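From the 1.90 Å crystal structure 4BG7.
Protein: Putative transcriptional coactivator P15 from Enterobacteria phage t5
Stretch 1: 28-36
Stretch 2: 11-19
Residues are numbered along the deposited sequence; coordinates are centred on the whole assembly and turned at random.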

# COMPACT_ATOMS: atom_id res chain seq x y z
N VAL A 28 -2.16 -2.90 11.37
CA VAL A 28 -1.65 -2.28 10.15
C VAL A 28 -2.66 -1.25 9.64
O VAL A 28 -3.76 -1.62 9.28
CB VAL A 28 -1.41 -3.36 9.05
CG1 VAL A 28 -0.71 -2.77 7.86
CG2 VAL A 28 -0.61 -4.52 9.59
N ARG A 29 -2.32 0.05 9.65
CA ARG A 29 -3.24 1.09 9.13
C ARG A 29 -2.73 1.81 7.90
O ARG A 29 -1.63 2.34 7.89
CB ARG A 29 -3.61 2.16 10.15
CG ARG A 29 -4.29 1.58 11.37
CD ARG A 29 -5.08 2.62 12.10
NE ARG A 29 -5.38 2.04 13.39
CZ ARG A 29 -6.17 2.58 14.31
NH1 ARG A 29 -6.77 3.75 14.08
NH2 ARG A 29 -6.34 1.92 15.47
N LEU A 30 -3.54 1.79 6.84
CA LEU A 30 -3.29 2.57 5.64
C LEU A 30 -3.47 4.01 5.98
O LEU A 30 -4.57 4.46 6.41
CB LEU A 30 -4.27 2.23 4.50
CG LEU A 30 -3.94 2.84 3.13
CD1 LEU A 30 -2.60 2.30 2.70
CD2 LEU A 30 -5.07 2.40 2.16
N THR A 31 -2.41 4.77 5.72
CA THR A 31 -2.29 6.10 6.29
C THR A 31 -1.91 7.15 5.25
O THR A 31 -1.07 6.90 4.39
CB THR A 31 -1.24 6.11 7.41
OG1 THR A 31 -1.65 5.18 8.39
CG2 THR A 31 -1.07 7.54 7.98
N VAL A 32 -2.58 8.30 5.32
CA VAL A 32 -2.17 9.47 4.59
C VAL A 32 -1.68 10.40 5.72
O VAL A 32 -2.42 10.69 6.69
CB VAL A 32 -3.27 10.19 3.81
CG1 VAL A 32 -2.69 11.49 3.14
CG2 VAL A 32 -3.88 9.25 2.76
N SER A 33 -0.48 10.90 5.53
CA SER A 33 0.17 11.77 6.52
C SER A 33 0.83 12.95 5.84
O SER A 33 1.14 12.91 4.65
CB SER A 33 1.21 10.95 7.29
OG SER A 33 2.26 10.42 6.48
N GLU A 34 1.05 14.01 6.63
CA GLU A 34 1.73 15.21 6.13
C GLU A 34 3.07 15.28 6.88
O GLU A 34 3.10 15.07 8.10
CB GLU A 34 0.91 16.44 6.40
CG GLU A 34 1.56 17.64 5.72
CD GLU A 34 0.80 18.93 5.96
OE1 GLU A 34 -0.37 18.89 6.40
OE2 GLU A 34 1.44 19.97 5.75
N PHE A 35 4.13 15.59 6.13
CA PHE A 35 5.50 15.74 6.66
C PHE A 35 6.23 16.76 5.71
O PHE A 35 6.26 16.52 4.50
CB PHE A 35 6.21 14.39 6.55
CG PHE A 35 7.68 14.42 6.89
CD1 PHE A 35 8.11 14.68 8.18
CD2 PHE A 35 8.62 14.21 5.92
CE1 PHE A 35 9.47 14.72 8.50
CE2 PHE A 35 9.98 14.27 6.22
CZ PHE A 35 10.39 14.53 7.52
N ARG A 36 6.71 17.89 6.23
CA ARG A 36 7.65 18.80 5.45
C ARG A 36 6.93 19.31 4.24
O ARG A 36 7.44 19.27 3.13
CB ARG A 36 8.96 18.04 5.05
CG ARG A 36 10.10 18.85 4.38
CD ARG A 36 11.07 18.00 3.50
NE ARG A 36 11.77 16.99 4.28
CZ ARG A 36 12.42 15.91 3.82
NH1 ARG A 36 12.53 15.64 2.51
NH2 ARG A 36 12.98 15.08 4.69
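Stretch 2 11-19: GHVDDQSII

How does the backbone of stretch 2 run along stretch 1? Stretch 1 is extended from Val28 to Phe35, part of a strand that begins earlier in the chain, and leaves it at Arg36; stretch 2 lies beside it in the antiparallel sense, with its 16-19 strand at 157° to the 28-35 strand and the two axes approaching to 4.3 Å. Arg29 faces Ile19, Leu30 faces Ile18, Thr31 faces Ser17 and Val32 faces Gln16. The CA atoms of Arg29 and Ile19 are 4.4 Å apart, while those of Leu30 and Ile18, a hydrogen-bonded pair, are 5.1 Å apart. Ile18 N donates to Leu30 O at 2.8 Å and Leu30 N to Ile18 O at 2.9 Å; further along, Val32 N reaches Gln16 O at 3.0 Å.

What happens where stretch 2 turns its corner at Asp15? The register slips by one residue, so that Ser33 pairs with Asp14 and Glu34 with Val13, and the extra residue makes a beta bulge. Val32 O accepts two successive amides there, Asp15 N at 2.7 Å and Gln16 N at 3.1 Å. Beyond the bulge the ladder resumes: Glu34 N donates to Val13 O at 2.9 Å, and Val13 N returns a bond to Glu34 O at 3.0 Å. The backbone of stretch 2 therefore changes course without losing its pairing to the 28-35 strand.

Which side chains share the face that carries Arg29, Thr31 and Ser33? Ile19, Ser17 and Asp14 lie on this same face. Ile19 CG1 sits over one face of the Arg29 guanidinium, 3.7 Å from Arg29 NE, so the flat group packs on aliphatic carbon. Next along, Thr31 OG1 and Ser17 OG are 4.1 Å apart, too far for a direct bond, and a water fills the gap. It donates to Thr31 OG1 at 2.9 Å and to Asp14 OD2 at 2.7 Å, and lies 2.6 Å from Ser17 OG, tying three side chains together across the bulge. Thr31 OG1 also donates to Arg29 O at 2.9 Å within its own strand.

How do the far face and the end of the contact differ? Leu30, Val32 and Glu34 share the other face with Ile18, Gln16 and Val13; there Val32 CG2 comes within 4.2 Å of Gln16 NE2. Near the bulge Glu34 OE1 and Asp15 OD2, two like charges, stand 4.2 Å apart. At the end, His12 ND1 and Ser33 OG form a 2.7 Å hydrogen bond at the edge of the imidazole, while Phe35 CB lies over a face of that ring, 3.5 Å from His12 CE1. The Phe35 and His12 rings are nearly parallel, at 3°, but slid apart so that they barely overlap. Gly11 completes the fit: its O approaches the edge of the Phe35 ring at 3.6 Å from CD1, and a CB on Gly11 would clash with Phe35 CE1, only 3.0 Å away.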

# COMPACT_ATOMS: atom_id res chain seq x y z
N GLY A 11 7.94 12.88 12.80
CA GLY A 11 7.57 14.18 12.23
C GLY A 11 6.28 14.18 11.39
O GLY A 11 5.88 15.22 10.89
N HIS A 12 5.62 13.03 11.24
CA HIS A 12 4.41 12.94 10.41
C HIS A 12 3.23 13.14 11.28
O HIS A 12 3.17 12.64 12.40
CB HIS A 12 4.27 11.54 9.77
CG HIS A 12 5.19 11.29 8.62
ND1 HIS A 12 4.73 11.07 7.36
CD2 HIS A 12 6.59 11.20 8.55
CE1 HIS A 12 5.75 10.90 6.54
NE2 HIS A 12 6.90 10.94 7.26
N VAL A 13 2.22 13.77 10.71
CA VAL A 13 0.91 13.86 11.33
C VAL A 13 -0.12 13.19 10.35
O VAL A 13 -0.18 13.56 9.20
CB VAL A 13 0.51 15.37 11.61
CG1 VAL A 13 -0.96 15.49 11.92
CG2 VAL A 13 1.37 15.97 12.76
N ASP A 14 -0.93 12.28 10.87
CA ASP A 14 -1.96 11.61 10.08
C ASP A 14 -3.07 12.58 9.69
O ASP A 14 -3.60 13.37 10.51
CB ASP A 14 -2.63 10.50 10.87
CG ASP A 14 -1.77 9.31 11.08
OD1 ASP A 14 -0.60 9.27 10.63
OD2 ASP A 14 -2.30 8.40 11.72
N ASP A 15 -3.47 12.49 8.45
CA ASP A 15 -4.69 13.13 7.94
C ASP A 15 -5.80 12.12 7.65
O ASP A 15 -6.97 12.47 7.80
CB ASP A 15 -4.36 13.88 6.69
CG ASP A 15 -3.54 15.07 6.97
OD1 ASP A 15 -3.53 15.59 8.15
OD2 ASP A 15 -2.86 15.49 6.02
N GLN A 16 -5.44 10.90 7.27
CA GLN A 16 -6.42 9.74 7.26
C GLN A 16 -5.75 8.49 7.74
O GLN A 16 -4.53 8.35 7.57
CB GLN A 16 -6.96 9.45 5.82
CG GLN A 16 -7.41 10.67 5.08
CD GLN A 16 -8.09 10.30 3.74
OE1 GLN A 16 -8.86 9.38 3.68
NE2 GLN A 16 -7.71 10.96 2.69
N SER A 17 -6.54 7.55 8.30
CA SER A 17 -6.00 6.29 8.82
C SER A 17 -7.10 5.25 8.74
O SER A 17 -8.14 5.48 9.38
CB SER A 17 -5.57 6.48 10.26
OG SER A 17 -5.01 5.30 10.79
N ILE A 18 -6.87 4.16 8.00
CA ILE A 18 -7.85 3.04 7.85
C ILE A 18 -7.27 1.69 8.21
O ILE A 18 -6.22 1.26 7.67
CB ILE A 18 -8.51 2.99 6.41
CG1 ILE A 18 -9.13 4.31 6.10
CG2 ILE A 18 -9.60 1.90 6.33
CD1 ILE A 18 -9.64 4.44 4.69
N ILE A 19 -7.90 0.99 9.16
CA ILE A 19 -7.43 -0.30 9.52
C ILE A 19 -7.47 -1.28 8.35
O ILE A 19 -8.44 -1.34 7.64
CB ILE A 19 -8.20 -0.90 10.73
CG1 ILE A 19 -8.07 -0.00 11.98
CG2 ILE A 19 -7.59 -2.26 11.03
CD1 ILE A 19 -9.25 0.01 12.98
O HOH W 1 -2.50 5.75 11.11